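Local coordinates for extracellular solute-binding protein, family 5 (Chelativorans sp., PDB 6WM6) that binds EDTA and related aminopolycarboxylates in the periplasm, probably to hand them to an ABC transporter for uptake, at residues Thr55-Asn60 against Phe254-Asp259; Gln262-Leu267 against Ala533-Glu538; Val354-Asn359 against Ala509-Ala514; Phe91-Asn96 against Gln463-Ala468. One frame throughout, in Å; residues are numbered along the deposited sequence.

The four contacts form two touching pairs. Contacts 1 and 2 have centres about 15 Å apart, and strand 251-256 of the first leads along the chain into helix 263-268 of the second. Contacts 3 and 4 are also about 15 Å apart at their centres; Gln-463 probably hydrogen-bonds to Met-355 between them. The centres of contacts 1 and 3 are about 35 Å apart, on opposite sides of the chain's centre. Contact 3 is nested in the loop closed by contact 2; helix 504-521 is the element just before strand 524-537. Contact 4 crosses the other three. It thus ties early and late parts of the chain together, while contact 1 closes before contacts 2 and 3 open.

Contact 1: Thr55-Asn60 against Phe254-Asp259; sequences TRDITN and FRIITD. With EDO (1,2-ethanediol), chain H; SO4 (sulfate ion), chain B.
In Ile-256 CG1 stands anti to the carbonyl carbon (chi1 -65°), and CG2 anti to the backbone N. In Asp-57 CG is anti to the backbone N (chi1 -170°), which lays the carboxylate obliquely across the isoleucine. CD1 of Ile-256 comes to 3.5 Å from OD1 of Asp-57. That oxygen is held by the N-H of Gly-230 and, weakly, by N of Ile-58. CG1 and CG2 of Ile-256 each lie 3.8 Å from O of Arg-56, a buried carbonyl with no polar partner in the model. An alanine at Ile-256 would lose CG1, CG2 and CD1, and would probably leave O of Arg-56 and the carboxylate of Asp-57 less well packed.

Strand 251-256 runs parallel to strand 49-54 at the edge of a mixed sheet, and the segments meet where both strands end. Past the last ladder bonds, CA-H...O contacts continue the pairing. CA of Thr-55 is 3.5 Å from O of Ile-257, with a nearly straight 172° at the hydrogen. CA of Thr-258 lies 3.4 Å from O of Thr-55.

Thr-55 also donates from N to O1 of an ethanediol at 3.2 Å, with a weak second bond from OG1. Arg-56 extends to a sulfate: NH2 makes a weak bond to O2, 3.3 Å, near the guanidinium plane. The sulfate also bonds Tyr-460 and N of Ala-71; both molecules probably come from the crystallisation liquor.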
# COMPACT_ATOMS: atom_id res chain seq x y z
N THR A 55 -11.59 -3.03 9.29
CA THR A 55 -10.99 -4.04 10.16
C THR A 55 -10.23 -3.46 11.36
O THR A 55 -9.76 -4.24 12.20
CB THR A 55 -10.04 -4.93 9.36
OG1 THR A 55 -9.00 -4.13 8.78
CG2 THR A 55 -10.78 -5.67 8.25
N ARG A 56 -10.09 -2.14 11.45
CA ARG A 56 -9.41 -1.52 12.58
C ARG A 56 -10.31 -0.44 13.19
O ARG A 56 -11.10 0.20 12.48
CB ARG A 56 -8.10 -0.84 12.16
CG ARG A 56 -7.09 -1.70 11.43
CD ARG A 56 -5.95 -0.83 10.91
NE ARG A 56 -4.93 -1.57 10.19
CZ ARG A 56 -3.84 -2.09 10.75
NH1 ARG A 56 -3.62 -1.96 12.05
NH2 ARG A 56 -2.96 -2.75 10.00
N ASP A 57 -10.17 -0.23 14.50
CA ASP A 57 -10.74 0.96 15.12
C ASP A 57 -9.98 2.19 14.65
O ASP A 57 -8.86 2.10 14.14
CB ASP A 57 -10.68 0.84 16.64
CG ASP A 57 -11.49 1.92 17.36
OD1 ASP A 57 -12.39 2.55 16.77
OD2 ASP A 57 -11.23 2.14 18.57
N ILE A 58 -10.60 3.36 14.78
CA ILE A 58 -9.98 4.63 14.41
C ILE A 58 -9.53 5.32 15.69
O ILE A 58 -10.36 5.81 16.47
CB ILE A 58 -10.94 5.54 13.64
CG1 ILE A 58 -11.59 4.83 12.46
CG2 ILE A 58 -10.20 6.80 13.19
CD1 ILE A 58 -10.63 4.40 11.40
N THR A 59 -8.22 5.39 15.91
CA THR A 59 -7.65 6.17 17.00
C THR A 59 -6.81 7.34 16.51
O THR A 59 -6.40 8.17 17.33
CB THR A 59 -6.78 5.27 17.90
OG1 THR A 59 -5.79 4.61 17.12
CG2 THR A 59 -7.66 4.24 18.59
N ASN A 60 -6.58 7.43 15.21
CA ASN A 60 -5.81 8.51 14.59
C ASN A 60 -6.49 8.78 13.26
O ASN A 60 -6.71 7.86 12.48
CB ASN A 60 -4.35 8.08 14.40
CG ASN A 60 -3.46 9.20 13.90
OD1 ASN A 60 -3.77 9.86 12.88
ND2 ASN A 60 -2.35 9.42 14.56
N PHE A 254 -19.06 3.49 8.11
CA PHE A 254 -17.99 2.51 8.22
C PHE A 254 -18.15 1.80 9.54
O PHE A 254 -18.06 2.42 10.61
CB PHE A 254 -16.64 3.20 8.09
CG PHE A 254 -16.41 3.82 6.74
CD1 PHE A 254 -16.03 3.03 5.67
CD2 PHE A 254 -16.60 5.17 6.55
CE1 PHE A 254 -15.82 3.58 4.42
CE2 PHE A 254 -16.38 5.74 5.29
CZ PHE A 254 -16.00 4.95 4.24
N ARG A 255 -18.46 0.51 9.47
CA ARG A 255 -18.70 -0.31 10.65
C ARG A 255 -17.42 -1.07 10.99
O ARG A 255 -16.86 -1.77 10.15
CB ARG A 255 -19.82 -1.30 10.35
CG ARG A 255 -20.11 -2.29 11.48
CD ARG A 255 -20.95 -1.68 12.58
NE ARG A 255 -21.42 -2.74 13.49
CZ ARG A 255 -20.92 -2.98 14.70
NH1 ARG A 255 -19.93 -2.24 15.18
NH2 ARG A 255 -21.42 -3.97 15.43
N ILE A 256 -16.98 -0.93 12.23
CA ILE A 256 -15.73 -1.55 12.68
C ILE A 256 -16.00 -3.00 13.06
O ILE A 256 -16.78 -3.27 13.98
CB ILE A 256 -15.13 -0.74 13.84
CG1 ILE A 256 -14.74 0.65 13.32
CG2 ILE A 256 -13.94 -1.47 14.44
CD1 ILE A 256 -14.79 1.74 14.36
N ILE A 257 -15.35 -3.92 12.35
CA ILE A 257 -15.41 -5.37 12.60
C ILE A 257 -13.96 -5.84 12.60
O ILE A 257 -13.39 -6.13 11.53
CB ILE A 257 -16.24 -6.12 11.56
CG1 ILE A 257 -17.65 -5.54 11.48
CG2 ILE A 257 -16.29 -7.62 11.87
CD1 ILE A 257 -18.52 -6.17 10.40
N THR A 258 -13.36 -5.94 13.78
CA THR A 258 -11.93 -6.22 13.87
C THR A 258 -11.60 -7.66 13.50
O THR A 258 -10.48 -7.95 13.06
CB THR A 258 -11.42 -5.92 15.29
OG1 THR A 258 -12.25 -6.60 16.25
CG2 THR A 258 -11.46 -4.41 15.56
N ASP A 259 -12.55 -8.58 13.66
CA ASP A 259 -12.36 -9.99 13.29
C ASP A 259 -12.74 -10.13 11.82
O ASP A 259 -13.90 -10.32 11.47
CB ASP A 259 -13.22 -10.88 14.18
CG ASP A 259 -13.00 -12.36 13.91
OD1 ASP A 259 -12.18 -12.70 13.04
OD2 ASP A 259 -13.67 -13.18 14.58
C1 EDO H . -11.15 -2.20 5.02
O1 EDO H . -10.56 -2.58 6.27
C2 EDO H . -10.45 -0.96 4.46
O2 EDO H . -9.39 -1.35 3.57
S SO4 B . -1.73 -1.52 5.74
O1 SO4 B . -2.60 -0.54 5.09
O2 SO4 B . -2.49 -2.23 6.75
O3 SO4 B . -1.22 -2.49 4.72
O4 SO4 B . -0.61 -0.83 6.36

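Contact 2: Gln262-Leu267 against Ala533-Glu538; sequences QQLTAL and ALIYKE
Leu-534 opens the strand part of 533-538 and is paired through its backbone with Gln-299 on strand 296-299. Ile-535 comes next and points toward helix 263-267. Its CG2, anti to the backbone N, is the branch that does the touching. CD2 of Leu-267 presses on it at 3.5 Å, a tight meeting of two methyl groups, with the side chains crossing obliquely. CD1 of Leu-264 reaches the same CG2 at 4.1 Å, here at about a right angle. Both leucines have CG anti to the backbone N (chi1 -162° in Leu-264, 179° in Leu-267). One isoleucine methyl therefore serves two residues a helical turn apart.

This is a helix laid on a face of a mixed sheet. Strand 524-537 is bonded on one side by strand 274-275 and on the other by strand 296-299, both antiparallel. The axes of helix 263-267 and strand 534-537 are 9.7 Å apart and only 15° from parallel. Ile-275 and Ile-296 flank the isoleucine and leucine side chains.

Tyr-536 turns its side chain away from the helix, and its OH accepts a hydrogen bond from NE2 of Gln-299. Its backbone still takes part, since CD2 of Leu-267 lies 4.1 Å from N of Tyr-536.

Lys-537 is bent at chi2 and chi4, so the chain curls back toward the helix. CG passes CD1 of Leu-267 at 4.3 Å. NZ stops 3.8 Å from O of Leu-267, and the two make no hydrogen bond.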
# COMPACT_ATOMS: atom_id res chain seq x y z
N GLN A 262 -15.28 -12.61 10.44
CA GLN A 262 -16.70 -12.44 10.66
C GLN A 262 -17.34 -11.46 9.67
O GLN A 262 -18.53 -11.16 9.79
CB GLN A 262 -16.95 -11.94 12.08
CG GLN A 262 -16.49 -12.90 13.16
CD GLN A 262 -16.60 -12.32 14.55
OE1 GLN A 262 -16.86 -11.12 14.72
NE2 GLN A 262 -16.40 -13.16 15.56
N GLN A 263 -16.58 -10.96 8.69
CA GLN A 263 -17.11 -9.92 7.81
C GLN A 263 -18.12 -10.49 6.81
O GLN A 263 -19.13 -9.85 6.52
CB GLN A 263 -15.97 -9.17 7.13
CG GLN A 263 -15.15 -8.36 8.16
CD GLN A 263 -14.22 -7.32 7.56
OE1 GLN A 263 -13.55 -6.60 8.30
NE2 GLN A 263 -14.16 -7.23 6.24
N LEU A 264 -17.89 -11.71 6.30
CA LEU A 264 -18.85 -12.27 5.36
C LEU A 264 -20.18 -12.57 6.05
O LEU A 264 -21.25 -12.37 5.46
CB LEU A 264 -18.26 -13.51 4.69
CG LEU A 264 -18.91 -13.99 3.40
CD1 LEU A 264 -19.11 -12.90 2.37
CD2 LEU A 264 -18.03 -15.10 2.81
N THR A 265 -20.14 -13.02 7.31
CA THR A 265 -21.38 -13.23 8.05
C THR A 265 -22.15 -11.93 8.22
O THR A 265 -23.38 -11.89 8.06
CB THR A 265 -21.07 -13.87 9.41
OG1 THR A 265 -20.51 -15.18 9.20
CG2 THR A 265 -22.32 -13.98 10.26
N ALA A 266 -21.44 -10.84 8.54
CA ALA A 266 -22.10 -9.54 8.69
C ALA A 266 -22.74 -9.09 7.39
O ALA A 266 -23.82 -8.46 7.40
CB ALA A 266 -21.08 -8.51 9.18
N LEU A 267 -22.09 -9.36 6.25
CA LEU A 267 -22.67 -9.00 4.96
C LEU A 267 -23.95 -9.80 4.70
O LEU A 267 -24.97 -9.23 4.29
CB LEU A 267 -21.62 -9.22 3.86
CG LEU A 267 -22.04 -8.92 2.45
CD1 LEU A 267 -22.29 -7.46 2.19
CD2 LEU A 267 -20.95 -9.44 1.47
N ALA A 533 -10.27 -8.61 -2.47
CA ALA A 533 -11.62 -9.16 -2.49
C ALA A 533 -12.59 -8.08 -2.03
O ALA A 533 -12.67 -7.77 -0.84
CB ALA A 533 -11.72 -10.40 -1.60
N LEU A 534 -13.35 -7.53 -2.97
CA LEU A 534 -14.43 -6.59 -2.68
C LEU A 534 -15.73 -7.36 -2.85
O LEU A 534 -16.04 -7.81 -3.95
CB LEU A 534 -14.37 -5.42 -3.66
CG LEU A 534 -15.38 -4.31 -3.46
CD1 LEU A 534 -15.16 -3.56 -2.17
CD2 LEU A 534 -15.31 -3.37 -4.67
N ILE A 535 -16.46 -7.54 -1.76
CA ILE A 535 -17.66 -8.38 -1.73
C ILE A 535 -18.78 -7.50 -1.21
O ILE A 535 -18.63 -6.86 -0.15
CB ILE A 535 -17.45 -9.61 -0.83
CG1 ILE A 535 -16.15 -10.35 -1.20
CG2 ILE A 535 -18.65 -10.58 -0.96
CD1 ILE A 535 -15.76 -11.47 -0.23
N TYR A 536 -19.89 -7.43 -1.94
CA TYR A 536 -20.82 -6.33 -1.72
C TYR A 536 -22.20 -6.63 -2.26
O TYR A 536 -22.39 -7.52 -3.08
CB TYR A 536 -20.29 -5.03 -2.37
CG TYR A 536 -20.11 -5.18 -3.87
CD1 TYR A 536 -18.97 -5.81 -4.38
CD2 TYR A 536 -21.06 -4.73 -4.78
CE1 TYR A 536 -18.81 -5.99 -5.75
CE2 TYR A 536 -20.90 -4.89 -6.13
CZ TYR A 536 -19.77 -5.52 -6.61
OH TYR A 536 -19.58 -5.73 -7.96
N LYS A 537 -23.17 -5.84 -1.81
CA LYS A 537 -24.52 -5.89 -2.36
C LYS A 537 -24.56 -5.15 -3.70
O LYS A 537 -24.21 -3.96 -3.77
CB LYS A 537 -25.48 -5.27 -1.35
CG LYS A 537 -25.65 -6.13 -0.10
CD LYS A 537 -26.41 -7.42 -0.39
CE LYS A 537 -26.50 -8.36 0.82
NZ LYS A 537 -27.51 -7.89 1.80
N GLU A 538 -25.02 -5.85 -4.74
CA GLU A 538 -24.96 -5.34 -6.11
C GLU A 538 -25.90 -4.18 -6.37
O GLU A 538 -25.76 -3.51 -7.40
CB GLU A 538 -25.20 -6.48 -7.09
CG GLU A 538 -26.62 -7.00 -7.07
CD GLU A 538 -26.76 -8.35 -7.78
OE1 GLU A 538 -25.77 -8.81 -8.38
OE2 GLU A 538 -27.86 -8.93 -7.72

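Contact 3: Val354-Asn359 against Ala509-Ala514; sequences VMFLPN and AILSEA. With EDO (1,2-ethanediol), chain E.
A loop between helices 333-340 and 366-369 packs here against one side of helix 504-521. Two successive loop residues, Met-355 and Phe-356, both point toward the helix. They meet Leu-511, Ser-512 and Ala-514. The Phe-356 and Leu-511 side chains lie alongside each other and run in opposite senses, with CZ of the ring 3.9 Å from CD2 of Leu-511. CE2 of the same ring lies 4.0 Å from OG of Ser-512. That hydroxyl is already hydrogen-bonded to O of Ala-508 in its own helix, so the ring meets a satisfied group. CB of Met-355 sits above one face of the Phe-356 ring, offset toward its rim. An alanine at Phe-356 would probably loosen the loop from the helix, because the ring contacts to Leu-511 and Ser-512 would go.

Ser-353 fixes the backbone beside these residues, its OG bonding N of Met-355 and N of Phe-356. In Met-355 CG lies anti to the carbonyl carbon (chi1 -66°), and the chain is extended beyond it. SD then crosses Leu-511 obliquely, 3.8 Å from its CG. CE goes on to Ala-514, where it lies 3.9 Å from CB and 3.7 Å from the backbone O.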
# COMPACT_ATOMS: atom_id res chain seq x y z
N VAL A 354 11.90 -7.26 -7.06
CA VAL A 354 11.64 -6.61 -5.77
C VAL A 354 11.40 -5.12 -5.92
O VAL A 354 11.26 -4.42 -4.91
CB VAL A 354 12.70 -6.92 -4.70
CG1 VAL A 354 12.67 -8.39 -4.34
CG2 VAL A 354 14.09 -6.50 -5.14
N MET A 355 11.30 -4.63 -7.14
CA MET A 355 11.07 -3.21 -7.37
C MET A 355 9.92 -2.89 -8.30
O MET A 355 9.46 -1.73 -8.29
CB MET A 355 12.33 -2.53 -7.87
CG MET A 355 13.40 -2.55 -6.76
SD MET A 355 14.85 -1.64 -7.19
CE MET A 355 15.89 -2.14 -5.82
N PHE A 356 9.43 -3.85 -9.06
CA PHE A 356 8.36 -3.64 -10.03
C PHE A 356 7.35 -4.77 -9.93
O PHE A 356 7.72 -5.94 -9.86
CB PHE A 356 8.92 -3.69 -11.47
CG PHE A 356 10.07 -2.74 -11.72
CD1 PHE A 356 9.84 -1.38 -11.93
CD2 PHE A 356 11.36 -3.20 -11.77
CE1 PHE A 356 10.90 -0.52 -12.20
CE2 PHE A 356 12.42 -2.34 -12.04
CZ PHE A 356 12.18 -1.01 -12.25
N LEU A 357 6.07 -4.41 -9.96
CA LEU A 357 5.02 -5.41 -10.15
C LEU A 357 5.08 -5.93 -11.58
O LEU A 357 5.63 -5.26 -12.48
CB LEU A 357 3.66 -4.78 -9.90
CG LEU A 357 3.39 -4.25 -8.48
CD1 LEU A 357 2.07 -3.45 -8.49
CD2 LEU A 357 3.33 -5.35 -7.46
N PRO A 358 4.47 -7.09 -11.85
CA PRO A 358 4.56 -7.67 -13.20
C PRO A 358 4.01 -6.78 -14.29
O PRO A 358 4.42 -6.95 -15.46
CB PRO A 358 3.75 -8.97 -13.07
CG PRO A 358 3.99 -9.38 -11.63
CD PRO A 358 3.95 -8.06 -10.86
N ASN A 359 3.12 -5.84 -13.99
CA ASN A 359 2.56 -4.96 -15.00
C ASN A 359 3.27 -3.61 -15.12
O ASN A 359 2.87 -2.79 -15.95
CB ASN A 359 1.07 -4.72 -14.76
CG ASN A 359 0.80 -4.01 -13.47
OD1 ASN A 359 1.29 -4.40 -12.41
ND2 ASN A 359 -0.02 -2.95 -13.53
N ALA A 509 13.99 2.27 -16.45
CA ALA A 509 15.22 1.85 -17.11
C ALA A 509 16.40 2.00 -16.16
O ALA A 509 17.25 1.11 -16.05
CB ALA A 509 15.44 2.63 -18.39
N ILE A 510 16.47 3.13 -15.44
CA ILE A 510 17.55 3.36 -14.49
C ILE A 510 17.46 2.39 -13.32
O ILE A 510 18.43 1.73 -12.94
CB ILE A 510 17.51 4.82 -14.01
CG1 ILE A 510 17.77 5.81 -15.16
CG2 ILE A 510 18.52 5.03 -12.88
CD1 ILE A 510 17.29 7.22 -14.83
N LEU A 511 16.27 2.29 -12.72
CA LEU A 511 16.06 1.51 -11.50
C LEU A 511 16.27 0.02 -11.73
O LEU A 511 16.62 -0.70 -10.77
CB LEU A 511 14.67 1.80 -10.96
CG LEU A 511 14.34 1.24 -9.57
CD1 LEU A 511 15.15 1.94 -8.51
CD2 LEU A 511 12.86 1.40 -9.29
N SER A 512 16.10 -0.45 -12.96
CA SER A 512 16.32 -1.87 -13.25
C SER A 512 17.69 -2.34 -12.76
O SER A 512 17.81 -3.48 -12.30
CB SER A 512 16.18 -2.14 -14.76
OG SER A 512 14.84 -1.97 -15.16
N GLU A 513 18.73 -1.50 -12.87
CA GLU A 513 20.05 -1.89 -12.40
C GLU A 513 20.06 -2.15 -10.91
O GLU A 513 20.74 -3.08 -10.43
CB GLU A 513 21.08 -0.82 -12.79
CG GLU A 513 22.50 -1.27 -12.51
CD GLU A 513 23.55 -0.20 -12.79
OE1 GLU A 513 23.21 0.93 -13.20
OE2 GLU A 513 24.76 -0.50 -12.58
N ALA A 514 19.32 -1.36 -10.14
CA ALA A 514 19.24 -1.58 -8.70
C ALA A 514 18.49 -2.86 -8.39
O ALA A 514 18.85 -3.57 -7.46
CB ALA A 514 18.56 -0.40 -8.02
C1 EDO E . -1.03 -2.55 -10.03
O1 EDO E . -2.01 -2.80 -11.04
C2 EDO E . -1.63 -2.98 -8.69
O2 EDO E . -3.01 -2.62 -8.74

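Contact 4: Phe91-Asn96 against Gln463-Ala468; sequences FTLKMN and QQVFPA. With EDO (1,2-ethanediol), chain I; EDO (1,2-ethanediol), chain F.
One CH-pi interaction joins the segments. CG2 of Val-465 sits over one face of the Phe-91 ring, 4.0 Å from the centroid and 17° off the normal. The methyl is displaced toward the rim on the CD1-CE1 side. CZ at the ring tip comes within 3.5 Å of C of Gln-464, while O of Gln-463 lies at the ring edge, in plane. Phe-91 has an unusual conformation for a non-glycine residue: phi is positive, 72°, and chi1 is well off the anti position.

Apolar side-chain contacts carry the rest. CD1 of Leu-93 lies 3.8 Å from CZ of Phe-466, and the two side chains cross at about a right angle. The same CD1 is 4.2 Å from CG1 of Val-465. That valine branch also stands over the centre of the Phe-466 ring, so Val-465 lies against both aromatic rings through different methyls.

No hydrogen bond joins the two segments. N of Val-465 donates to O1 of a bound ethanediol at 2.9 Å, almost straight at 175°. N of Gln-464 bonds OE1 of Gln-463 at 3.0 Å, coming from above the carbonyl plane. NE2 of Gln-463 is held by Gln-360 and O of Met-355, which probably fixes the rotation of its amide.

Strands 85-87 and 93-95 form a beta hairpin, and Phe-91 lies in its connecting loop. The contact sets this hairpin against the turn leading into helix 467-474, with Phe-466 at the N-cap position.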
# COMPACT_ATOMS: atom_id res chain seq x y z
N PHE A 91 -3.93 1.93 -12.02
CA PHE A 91 -2.67 2.31 -11.37
C PHE A 91 -2.08 3.60 -11.94
O PHE A 91 -0.90 3.89 -11.74
CB PHE A 91 -1.65 1.17 -11.34
CG PHE A 91 -0.77 1.13 -10.10
CD1 PHE A 91 -1.27 1.42 -8.83
CD2 PHE A 91 0.54 0.75 -10.20
CE1 PHE A 91 -0.45 1.33 -7.70
CE2 PHE A 91 1.35 0.67 -9.07
CZ PHE A 91 0.86 0.95 -7.84
N THR A 92 -2.89 4.41 -12.62
CA THR A 92 -2.49 5.73 -13.07
C THR A 92 -2.94 6.77 -12.06
O THR A 92 -3.80 6.53 -11.21
CB THR A 92 -3.07 6.07 -14.44
OG1 THR A 92 -4.49 6.15 -14.40
CG2 THR A 92 -2.66 5.02 -15.49
N LEU A 93 -2.32 7.94 -12.14
CA LEU A 93 -2.72 9.10 -11.34
C LEU A 93 -3.60 10.00 -12.18
O LEU A 93 -3.24 10.35 -13.31
CB LEU A 93 -1.48 9.88 -10.90
CG LEU A 93 -0.70 9.26 -9.76
CD1 LEU A 93 0.65 9.95 -9.58
CD2 LEU A 93 -1.47 9.31 -8.46
N LYS A 94 -4.75 10.37 -11.65
CA LYS A 94 -5.69 11.26 -12.32
C LYS A 94 -5.79 12.55 -11.52
O LYS A 94 -6.11 12.54 -10.32
CB LYS A 94 -7.07 10.62 -12.43
CG LYS A 94 -8.09 11.48 -13.16
CD LYS A 94 -9.50 10.88 -13.06
CE LYS A 94 -10.53 11.76 -13.75
NZ LYS A 94 -11.77 10.99 -14.05
N MET A 95 -5.56 13.67 -12.19
CA MET A 95 -5.72 14.96 -11.54
C MET A 95 -7.17 15.14 -11.11
O MET A 95 -8.10 14.83 -11.87
CB MET A 95 -5.35 16.08 -12.51
CG MET A 95 -5.24 17.41 -11.82
SD MET A 95 -4.98 18.83 -12.92
CE MET A 95 -6.65 19.01 -13.53
N ASN A 96 -7.36 15.66 -9.90
CA ASN A 96 -8.68 15.91 -9.34
C ASN A 96 -9.23 17.20 -9.91
O ASN A 96 -8.87 18.30 -9.47
CB ASN A 96 -8.55 15.97 -7.82
CG ASN A 96 -9.83 16.35 -7.14
OD1 ASN A 96 -10.87 16.52 -7.78
ND2 ASN A 96 -9.79 16.42 -5.84
N GLN A 463 3.23 -1.78 -3.02
CA GLN A 463 3.88 -1.03 -4.10
C GLN A 463 3.17 0.30 -4.35
O GLN A 463 1.96 0.42 -4.18
CB GLN A 463 3.90 -1.86 -5.39
CG GLN A 463 4.46 -1.15 -6.61
CD GLN A 463 5.93 -0.80 -6.50
OE1 GLN A 463 6.39 -0.25 -5.49
NE2 GLN A 463 6.70 -1.14 -7.53
N GLN A 464 3.96 1.28 -4.78
CA GLN A 464 3.51 2.62 -5.13
C GLN A 464 3.53 2.82 -6.64
O GLN A 464 4.14 2.07 -7.41
CB GLN A 464 4.41 3.66 -4.44
CG GLN A 464 4.32 3.60 -2.94
CD GLN A 464 5.36 4.48 -2.27
OE1 GLN A 464 5.94 5.38 -2.91
NE2 GLN A 464 5.60 4.24 -0.98
N VAL A 465 2.90 3.92 -7.07
CA VAL A 465 2.86 4.25 -8.48
C VAL A 465 4.25 4.55 -9.02
O VAL A 465 4.53 4.28 -10.19
CB VAL A 465 1.92 5.45 -8.71
CG1 VAL A 465 2.06 6.00 -10.12
CG2 VAL A 465 0.48 5.02 -8.45
N PHE A 466 5.15 5.10 -8.18
CA PHE A 466 6.52 5.39 -8.59
C PHE A 466 7.46 4.39 -7.92
O PHE A 466 7.83 4.57 -6.75
CB PHE A 466 6.91 6.82 -8.20
CG PHE A 466 6.02 7.85 -8.82
CD1 PHE A 466 6.15 8.16 -10.15
CD2 PHE A 466 5.08 8.51 -8.06
CE1 PHE A 466 5.32 9.13 -10.73
CE2 PHE A 466 4.25 9.47 -8.63
CZ PHE A 466 4.38 9.76 -9.96
N PRO A 467 7.90 3.35 -8.63
CA PRO A 467 8.82 2.38 -8.02
C PRO A 467 10.04 2.99 -7.38
O PRO A 467 10.49 2.50 -6.33
CB PRO A 467 9.18 1.47 -9.20
CG PRO A 467 7.93 1.46 -10.01
CD PRO A 467 7.40 2.89 -9.94
N ALA A 468 10.59 4.07 -7.94
CA ALA A 468 11.81 4.64 -7.39
C ALA A 468 11.56 5.29 -6.04
O ALA A 468 12.47 5.33 -5.20
CB ALA A 468 12.41 5.66 -8.34
C1 EDO I . 0.72 6.03 -4.15
O1 EDO I . 1.74 5.69 -5.09
C2 EDO I . -0.07 4.78 -3.76
O2 EDO I . 0.76 3.85 -3.05
C1 EDO F . -13.48 13.53 -10.20
O1 EDO F . -13.24 12.37 -11.02
C2 EDO F . -12.19 14.30 -9.97
O2 EDO F . -11.27 14.02 -11.02